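Cysteine synthase (Fusobacterium nucleatum subsp. nucleatum strain ATCC 25586, PDB 5XEO) probably makes L-cysteine and acetate from O-acetyl-L-serine and hydrogen sulfide, using pyridoxal 5'-phosphate as its cofactor. Local coordinates at residues V34-S39 with V294-S299; K221-G226 with G267-G272; S9-I14 with A82-V87. All coordinates share one frame; numbering follows the deposited sequence.

Contact 1: residues V34-S39 with V294-S299. With PLP (pyridoxal-5'-phosphate), chain C.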
loop_
_atom_site.group_PDB
_atom_site.type_symbol
_atom_site.label_atom_id
_atom_site.label_comp_id
_atom_site.label_asym_id
_atom_site.label_seq_id
_atom_site.Cartn_x
_atom_site.Cartn_y
_atom_site.Cartn_z
ATOM N N VAL A 34 -2.120 -0.145 -16.696
ATOM C CA VAL A 34 -1.243 0.504 -15.732
ATOM C C VAL A 34 -0.664 -0.593 -14.821
ATOM O O VAL A 34 -1.414 -1.395 -14.242
ATOM C CB VAL A 34 -1.975 1.578 -14.916
ATOM C CG1 VAL A 34 -1.036 2.267 -13.935
ATOM C CG2 VAL A 34 -2.588 2.612 -15.862
ATOM N N LYS A 35 0.662 -0.631 -14.765
ATOM C CA LYS A 35 1.402 -1.527 -13.898
ATOM C C LYS A 35 1.617 -0.844 -12.569
ATOM O O LYS A 35 2.326 0.157 -12.481
ATOM C CB LYS A 35 2.719 -1.956 -14.529
ATOM C CG LYS A 35 3.370 -3.101 -13.749
ATOM C CD LYS A 35 4.479 -3.736 -14.557
ATOM C CE LYS A 35 5.237 -4.850 -13.850
ATOM N NZ LYS A 35 4.354 -5.885 -13.300
ATOM N N LEU A 36 0.980 -1.377 -11.522
ATOM C CA LEU A 36 0.897 -0.667 -10.253
ATOM C C LEU A 36 2.060 -1.024 -9.337
ATOM O O LEU A 36 1.960 -1.941 -8.516
ATOM C CB LEU A 36 -0.434 -0.968 -9.572
ATOM C CG LEU A 36 -1.686 -0.575 -10.336
ATOM C CD1 LEU A 36 -2.910 -1.110 -9.606
ATOM C CD2 LEU A 36 -1.765 0.927 -10.445
ATOM N N GLU A 37 3.157 -0.292 -9.475
ATOM C CA GLU A 37 4.314 -0.497 -8.603
ATOM C C GLU A 37 4.095 -0.028 -7.149
ATOM O O GLU A 37 4.851 -0.431 -6.244
ATOM C CB GLU A 37 5.565 0.133 -9.196
ATOM C CG GLU A 37 5.918 -0.426 -10.539
ATOM C CD GLU A 37 6.476 -1.814 -10.442
ATOM O OE1 GLU A 37 7.491 -1.976 -9.711
ATOM O OE2 GLU A 37 5.907 -2.725 -11.090
ATOM N N GLY A 38 3.028 0.739 -6.910
ATOM C CA GLY A 38 2.548 1.001 -5.584
ATOM C C GLY A 38 2.136 -0.201 -4.754
ATOM O O GLY A 38 2.061 -0.105 -3.531
ATOM N N SER A 39 1.870 -1.324 -5.427
ATOM C CA SER A 39 1.648 -2.610 -4.814
ATOM C C SER A 39 2.839 -3.198 -4.086
ATOM O O SER A 39 2.634 -4.071 -3.265
ATOM C CB SER A 39 1.270 -3.639 -5.869
ATOM O OG SER A 39 -0.003 -3.315 -6.366
ATOM N N VAL A 294 1.715 1.503 -19.158
ATOM C CA VAL A 294 2.237 2.614 -18.402
ATOM C C VAL A 294 2.710 2.076 -17.045
ATOM O O VAL A 294 1.954 1.399 -16.348
ATOM C CB VAL A 294 1.127 3.658 -18.165
ATOM C CG1 VAL A 294 1.488 4.661 -17.076
ATOM C CG2 VAL A 294 0.808 4.357 -19.476
ATOM N N LEU A 295 3.914 2.476 -16.638
ATOM C CA LEU A 295 4.401 2.170 -15.302
ATOM C C LEU A 295 3.926 3.235 -14.328
ATOM O O LEU A 295 4.251 4.405 -14.497
ATOM C CB LEU A 295 5.928 2.083 -15.297
ATOM C CG LEU A 295 6.494 1.364 -14.086
ATOM C CD1 LEU A 295 6.374 -0.134 -14.319
ATOM C CD2 LEU A 295 7.958 1.726 -13.842
ATOM N N SER A 296 3.154 2.821 -13.322
ATOM C CA SER A 296 2.778 3.647 -12.193
ATOM C C SER A 296 3.848 3.390 -11.120
ATOM O O SER A 296 3.871 2.301 -10.529
ATOM C CB SER A 296 1.399 3.260 -11.630
ATOM O OG SER A 296 1.148 3.911 -10.379
ATOM N N THR A 297 4.718 4.375 -10.888
ATOM C CA THR A 297 5.917 4.165 -10.094
ATOM C C THR A 297 5.662 4.057 -8.592
ATOM O O THR A 297 6.318 3.252 -7.956
ATOM C CB THR A 297 7.018 5.192 -10.436
ATOM O OG1 THR A 297 7.317 5.051 -11.842
ATOM C CG2 THR A 297 8.290 4.943 -9.632
ATOM N N ASP A 298 4.715 4.814 -8.036
ATOM C CA ASP A 298 4.374 4.645 -6.621
ATOM C C ASP A 298 2.910 4.926 -6.397
ATOM O O ASP A 298 2.217 5.390 -7.296
ATOM C CB ASP A 298 5.288 5.476 -5.689
ATOM C CG ASP A 298 5.034 6.959 -5.707
ATOM O OD1 ASP A 298 4.397 7.458 -6.663
ATOM O OD2 ASP A 298 5.543 7.646 -4.795
ATOM N N SER A 299 2.455 4.649 -5.188
ATOM C CA SER A 299 1.069 4.868 -4.857
ATOM C C SER A 299 0.989 6.292 -4.380
ATOM O O SER A 299 2.005 6.905 -4.090
ATOM C CB SER A 299 0.582 3.877 -3.798
ATOM O OG SER A 299 1.287 4.064 -2.617
HETATM N N1 PLP C . 8.248 8.294 -9.921
HETATM C C2 PLP C . 8.552 8.132 -8.588
HETATM C C2A PLP C . 7.464 8.293 -7.550
HETATM C C3 PLP C . 9.849 7.717 -8.229
HETATM O O3 PLP C . 10.146 7.510 -6.936
HETATM C C4 PLP C . 10.855 7.571 -9.191
HETATM C C4A PLP C . 12.294 7.217 -8.839
HETATM C C5 PLP C . 10.535 7.789 -10.542
HETATM C C6 PLP C . 9.225 8.149 -10.885
HETATM C C5A PLP C . 11.568 7.638 -11.631
HETATM O O4P PLP C . 12.036 6.281 -11.852
HETATM P P PLP C . 13.537 5.966 -12.304
HETATM O O1P PLP C . 13.470 4.508 -12.507
HETATM O O2P PLP C . 14.419 6.575 -11.280
HETATM O O3P PLP C . 13.736 6.676 -13.645
HETATM O O HOH W 1 1.025 2.142 -8.315
#
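Val34 and Ser296 meet on one face of two neighbouring parallel strands in the central sheet of this fold type II PLP enzyme. Val34 turns CG1 away from its own N (chi1 -179°), which lays that methyl against Ser296 CB at 3.5 Å, a tight pair of carbons. Beneath them the ladder runs from Lys35 N to Val294 O (2.9 Å), from Ser296 N to Lys35 O, and from Glu37 N to Ser296 O, where one strand passes into a 3-10 segment and the other into a loop. On the other face Lys35 and Leu295 lie side by side, their chains pointing the same way. Glu37 folds back at chi2 (-73°) and slants across Leu295, its CG 3.8 Å from Leu295 CD1. The carboxylate leads away from segment 294-299 to Thr17, Thr45 and a salt bridge with Arg48, while Lys35 NZ bonds Thr17 and forms a salt bridge with Glu163. Ser296 OG bonds Thr271 OG1 and, at 2.7 Å, the oxygen of a water; the same water accepts a bond from Gly38 N. Past the strand, Thr297 sets CG2 against the cofactor ring, 3.4 Å from PLP N1, and Asp298 OD1 lies 3.3 Å from the PLP C2A methyl; Asp298 OD2 is hydrogen-bonded to Asn76 and Tyr303 and salt-bridged to Lys302. Backbone bonds, aliphatic carbons and one water thus join the segments, charged ends pair outside them, and the loop after strand 291-296 supplies part of the cofactor pocket wall.

Contact 2: residues K221-G226 with G267-G272. With PLP (pyridoxal-5'-phosphate), chain C.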
loop_
_atom_site.group_PDB
_atom_site.type_symbol
_atom_site.label_atom_id
_atom_site.label_comp_id
_atom_site.label_asym_id
_atom_site.label_seq_id
_atom_site.Cartn_x
_atom_site.Cartn_y
_atom_site.Cartn_z
ATOM N N LYS A 221 7.107 19.932 -10.034
ATOM C CA LYS A 221 6.452 19.325 -8.886
ATOM C C LYS A 221 6.137 17.835 -9.090
ATOM O O LYS A 221 5.421 17.240 -8.285
ATOM C CB LYS A 221 5.176 20.093 -8.574
ATOM C CG LYS A 221 5.429 21.536 -8.162
ATOM C CD LYS A 221 4.115 22.201 -7.827
ATOM C CE LYS A 221 4.297 23.691 -7.655
ATOM N NZ LYS A 221 2.993 24.370 -7.538
ATOM N N ILE A 222 6.697 17.222 -10.121
ATOM C CA ILE A 222 6.441 15.817 -10.388
ATOM C C ILE A 222 7.442 15.000 -9.567
ATOM O O ILE A 222 8.494 14.570 -10.071
ATOM C CB ILE A 222 6.483 15.498 -11.884
ATOM C CG1 ILE A 222 5.664 16.535 -12.678
ATOM C CG2 ILE A 222 5.958 14.096 -12.135
ATOM C CD1 ILE A 222 5.645 16.301 -14.181
ATOM N N GLN A 223 7.124 14.802 -8.286
ATOM C CA GLN A 223 8.058 14.140 -7.348
ATOM C C GLN A 223 8.552 12.776 -7.860
ATOM O O GLN A 223 7.761 11.943 -8.340
ATOM C CB GLN A 223 7.453 14.017 -5.954
ATOM C CG GLN A 223 7.379 15.366 -5.247
ATOM C CD GLN A 223 6.811 15.308 -3.841
ATOM O OE1 GLN A 223 7.245 14.496 -3.020
ATOM N NE2 GLN A 223 5.856 16.193 -3.543
ATOM N N GLY A 224 9.868 12.589 -7.803
ATOM C CA GLY A 224 10.530 11.376 -8.287
ATOM C C GLY A 224 11.027 11.477 -9.721
ATOM O O GLY A 224 11.912 10.716 -10.143
ATOM N N MET A 225 10.451 12.379 -10.510
ATOM C CA MET A 225 10.917 12.540 -11.875
ATOM C C MET A 225 11.858 13.750 -11.944
ATOM O O MET A 225 12.009 14.470 -10.984
ATOM C CB MET A 225 9.734 12.667 -12.835
ATOM C CG MET A 225 9.077 11.340 -13.210
ATOM S SD MET A 225 7.549 11.467 -14.191
ATOM C CE MET A 225 8.097 12.657 -15.428
ATOM N N GLY A 226 12.476 13.963 -13.096
ATOM C CA GLY A 226 13.382 15.064 -13.300
ATOM C C GLY A 226 14.825 14.716 -12.986
ATOM O O GLY A 226 15.106 13.855 -12.165
ATOM N N GLY A 267 -2.413 6.631 -7.611
ATOM C CA GLY A 267 -0.995 6.689 -7.942
ATOM C C GLY A 267 -0.416 8.019 -7.546
ATOM O O GLY A 267 -1.131 8.961 -7.205
ATOM N N GLY A 268 0.910 8.079 -7.546
ATOM C CA GLY A 268 1.616 9.288 -7.229
ATOM C C GLY A 268 1.511 10.301 -8.359
ATOM O O GLY A 268 0.849 10.074 -9.380
ATOM N N ILE A 269 2.228 11.394 -8.168
ATOM C CA ILE A 269 2.239 12.495 -9.128
ATOM C C ILE A 269 2.876 12.039 -10.418
ATOM O O ILE A 269 2.409 12.425 -11.493
ATOM C CB ILE A 269 2.973 13.732 -8.572
ATOM C CG1 ILE A 269 2.352 14.169 -7.243
ATOM C CG2 ILE A 269 2.868 14.895 -9.552
ATOM C CD1 ILE A 269 3.234 15.126 -6.459
ATOM N N SER A 270 3.921 11.213 -10.338
ATOM C CA SER A 270 4.580 10.733 -11.550
ATOM C C SER A 270 3.691 9.800 -12.340
ATOM O O SER A 270 3.860 9.683 -13.551
ATOM C CB SER A 270 5.971 10.081 -11.263
ATOM O OG SER A 270 5.870 8.780 -10.694
ATOM N N THR A 271 2.771 9.096 -11.665
ATOM C CA THR A 271 1.822 8.222 -12.352
ATOM C C THR A 271 0.844 9.096 -13.159
ATOM O O THR A 271 0.515 8.793 -14.295
ATOM C CB THR A 271 1.068 7.330 -11.338
ATOM O OG1 THR A 271 2.000 6.420 -10.720
ATOM C CG2 THR A 271 -0.025 6.579 -12.007
ATOM N N GLY A 272 0.409 10.187 -12.551
ATOM C CA GLY A 272 -0.399 11.189 -13.265
ATOM C C GLY A 272 0.313 11.740 -14.487
ATOM O O GLY A 272 -0.259 11.761 -15.541
HETATM N N1 PLP C . 8.248 8.294 -9.921
HETATM C C2 PLP C . 8.552 8.132 -8.588
HETATM C C2A PLP C . 7.464 8.293 -7.550
HETATM C C3 PLP C . 9.849 7.717 -8.229
HETATM O O3 PLP C . 10.146 7.510 -6.936
HETATM C C4 PLP C . 10.855 7.571 -9.191
HETATM C C4A PLP C . 12.294 7.217 -8.839
HETATM C C5 PLP C . 10.535 7.789 -10.542
HETATM C C6 PLP C . 9.225 8.149 -10.885
HETATM C C5A PLP C . 11.568 7.638 -11.631
HETATM O O4P PLP C . 12.036 6.281 -11.852
HETATM P P PLP C . 13.537 5.966 -12.304
HETATM O O1P PLP C . 13.470 4.508 -12.507
HETATM O O2P PLP C . 14.419 6.575 -11.280
HETATM O O3P PLP C . 13.736 6.676 -13.645
HETATM O O HOH W 2 5.208 10.954 -7.742
#
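Ile222 and Ile269 bring a loop and a helix start together, their CA atoms 5.5 Å apart, in the cofactor pocket of a fold type II PLP enzyme. The loop 221-226 makes an inverse gamma turn centred on Ile222 and then a type II beta turn from Ile222 to Met225, closed by Met225 N on Ile222 O. Gly224 occupies the third position of that turn with a positive phi (94°), and its carbonyl oxygen approaches the cofactor ring. Across from it, Gly268 is the N-cap of helix 269-283, whose first turn points Ile269 toward the loop and sets Ser270 beside it. The backbones are linked through a water, which donates to Gln223 O and accepts from Ser270 N.

Ile269 takes the outer part of the contact. Its CD1 reaches Lys221 O at 3.5 Å and, farther along, the amide end of Gln223, whose extended chain slants past it; its CG2 faces Ile222 CA. Phe253 and Tyr303 pack against Ile269 from outside the two segments. Deeper in, Ile222 rests its CG2 methyl on Ser270 CA at 3.7 Å. Met225 meets the same serine beside Ile222, its SD 3.6 Å from Ser270 CB, and its CG also reaches the cofactor, 4.0 Å from PLP C6, while Val204 and Pro206 pack against the methionine. Ser270 is therefore held between isoleucine, methionine and cofactor. With OG placed between the backbone N and the carbonyl carbon (chi1 75°), the hydroxyl is directed at the pyridine nitrogen, and Ser270 OG donates a short hydrogen bond to PLP N1 at 2.5 Å.

Contact 3: residues S9-I14 with A82-V87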
loop_
_atom_site.group_PDB
_atom_site.type_symbol
_atom_site.label_atom_id
_atom_site.label_comp_id
_atom_site.label_asym_id
_atom_site.label_seq_id
_atom_site.Cartn_x
_atom_site.Cartn_y
_atom_site.Cartn_z
ATOM N N SER A 9 9.373 -13.247 4.108
ATOM C CA SER A 9 9.537 -11.901 4.601
ATOM C C SER A 9 8.890 -10.963 3.597
ATOM O O SER A 9 8.443 -11.380 2.508
ATOM C CB SER A 9 11.030 -11.562 4.680
ATOM O OG SER A 9 11.543 -11.296 3.368
ATOM N N VAL A 10 8.888 -9.678 3.927
ATOM C CA VAL A 10 8.333 -8.698 3.008
ATOM C C VAL A 10 9.126 -8.616 1.703
ATOM O O VAL A 10 8.590 -8.178 0.687
ATOM C CB VAL A 10 8.147 -7.275 3.630
ATOM C CG1 VAL A 10 7.179 -7.325 4.800
ATOM C CG2 VAL A 10 9.455 -6.657 4.032
ATOM N N ILE A 11 10.386 -9.049 1.728
ATOM C CA ILE A 11 11.183 -9.150 0.497
ATOM C C ILE A 11 10.512 -9.993 -0.572
ATOM O O ILE A 11 10.541 -9.620 -1.741
ATOM C CB ILE A 11 12.638 -9.630 0.772
ATOM C CG1 ILE A 11 13.382 -8.512 1.524
ATOM C CG2 ILE A 11 13.362 -9.959 -0.528
ATOM C CD1 ILE A 11 14.806 -8.859 1.920
ATOM N N ASP A 12 9.870 -11.099 -0.189
ATOM C CA ASP A 12 9.157 -11.909 -1.171
ATOM C C ASP A 12 7.943 -11.204 -1.814
ATOM O O ASP A 12 7.431 -11.670 -2.810
ATOM C CB ASP A 12 8.705 -13.251 -0.579
ATOM C CG ASP A 12 9.836 -14.000 0.096
ATOM O OD1 ASP A 12 10.939 -14.073 -0.479
ATOM O OD2 ASP A 12 9.632 -14.479 1.214
ATOM N N LEU A 13 7.500 -10.076 -1.272
ATOM C CA LEU A 13 6.384 -9.324 -1.843
ATOM C C LEU A 13 6.811 -8.320 -2.919
ATOM O O LEU A 13 5.958 -7.666 -3.515
ATOM C CB LEU A 13 5.661 -8.562 -0.736
ATOM C CG LEU A 13 4.624 -9.304 0.134
ATOM C CD1 LEU A 13 4.702 -10.813 0.110
ATOM C CD2 LEU A 13 4.595 -8.754 1.550
ATOM N N ILE A 14 8.116 -8.160 -3.122
ATOM C CA ILE A 14 8.641 -7.206 -4.083
ATOM C C ILE A 14 8.426 -7.797 -5.465
ATOM O O ILE A 14 8.667 -8.988 -5.697
ATOM C CB ILE A 14 10.123 -6.884 -3.815
ATOM C CG1 ILE A 14 10.236 -6.138 -2.491
ATOM C CG2 ILE A 14 10.733 -6.042 -4.942
ATOM C CD1 ILE A 14 11.641 -5.956 -1.952
ATOM N N ALA A 82 15.403 1.410 3.251
ATOM C CA ALA A 82 15.021 1.326 4.652
ATOM C C ALA A 82 14.295 0.029 4.977
ATOM O O ALA A 82 14.676 -0.715 5.903
ATOM C CB ALA A 82 14.183 2.543 5.029
ATOM N N MET A 83 13.305 -0.302 4.158
ATOM C CA MET A 83 12.530 -1.528 4.359
ATOM C C MET A 83 13.412 -2.782 4.222
ATOM O O MET A 83 13.331 -3.700 5.051
ATOM C CB MET A 83 11.387 -1.575 3.346
ATOM C CG MET A 83 10.502 -2.792 3.475
ATOM S SD MET A 83 9.365 -2.939 2.104
ATOM C CE MET A 83 10.549 -3.207 0.776
ATOM N N ILE A 84 14.234 -2.812 3.178
ATOM C CA ILE A 84 15.150 -3.933 2.912
ATOM C C ILE A 84 16.141 -4.063 4.081
ATOM O O ILE A 84 16.400 -5.177 4.586
ATOM C CB ILE A 84 15.950 -3.740 1.583
ATOM C CG1 ILE A 84 15.015 -3.763 0.350
ATOM C CG2 ILE A 84 17.023 -4.804 1.438
ATOM C CD1 ILE A 84 14.254 -5.045 0.206
ATOM N N CYS A 85 16.677 -2.933 4.515
ATOM C CA CYS A 85 17.668 -2.943 5.604
ATOM C C CYS A 85 17.068 -3.326 6.968
ATOM O O CYS A 85 17.741 -3.989 7.788
ATOM C CB CYS A 85 18.416 -1.646 5.698
ATOM S SG CYS A 85 19.584 -1.345 4.351
ATOM N N ALA A 86 15.794 -2.993 7.161
ATOM C CA ALA A 86 15.037 -3.464 8.313
ATOM C C ALA A 86 14.977 -4.989 8.357
ATOM O O ALA A 86 15.301 -5.615 9.376
ATOM C CB ALA A 86 13.632 -2.873 8.298
ATOM N N VAL A 87 14.628 -5.593 7.232
ATOM C CA VAL A 87 14.524 -7.051 7.162
ATOM C C VAL A 87 15.894 -7.709 7.370
ATOM O O VAL A 87 16.021 -8.698 8.083
ATOM C CB VAL A 87 13.916 -7.512 5.822
ATOM C CG1 VAL A 87 13.974 -9.024 5.680
ATOM C CG2 VAL A 87 12.485 -7.038 5.723
#
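Val10 presses its CG2 methyl against CG2 of Val87 at 3.5 Å, tighter than usual for two carbons, where the short 3-10 segment 10-13 near the N-terminus lies against helix 76-88. A second close point lies toward the other end: Ile14 CD1 slants over Ile84 CD1, also at 3.5 Å, and meets Met83 CE tip to tip at 4.0 Å. Met83 gets there by an extended start (chi1 -179°), followed by a bend at chi3 (65°) that turns the methyl to Ile14 while CG stays beside Val10. Ile11 bridges the two points, its chain crossing Ile84 at about a right angle with CG1 3.8 Å from Ile84 CD1, and its CD1 3.9 Å from Val87 CG1. Pro41 and helix 46-60 pack against the Ile14 and Met83 side of this group. The second subunit covers the Val10 end: its Glu263 packs on Val10 and Val87, and its Asn24 bonds Val87 O.

The margin at Ser9 is looser. Ser9 touches the helix with CB, 4.0 Å from Val87 CG1, and OG lies hardly farther off, though this hydroxyl takes a weak bond from Ile11 N. Ser9 N is bonded to Asp12 OD2, reaching it from above the carboxylate plane at 3.2 Å. That local bond ties the start of the turn to exposed Asp12, which makes no contact with the helix. The two segments are thus joined almost wholly by aliphatic and thioether groups, without a hydrogen bond between them, so the attachment should rest on apolar burial and shape.

Overall arrangement
Two of the three contacts build the cofactor pocket, while the third lies apart from it. Contacts 1 and 2 have centres 11 Å apart and touch directly: Ser296 OG lies 2.7 Å from Thr271 OG1 and Asp298 O lies 3.0 Å from Gly268 N, both probable hydrogen bonds that join strand 291-296 and the loop after it to the start of helix 269-283. Both border PLP. Contact 2 is nested in the chain loop closed by contact 1. Contact 3, whose segments alternate with those of contact 1, has its centre about 18 Å from that of contact 1 and 24 Å from that of contact 2. Its Met83 side chain stays about 13 Å from PLP, and, like contact 1, it meets the second subunit.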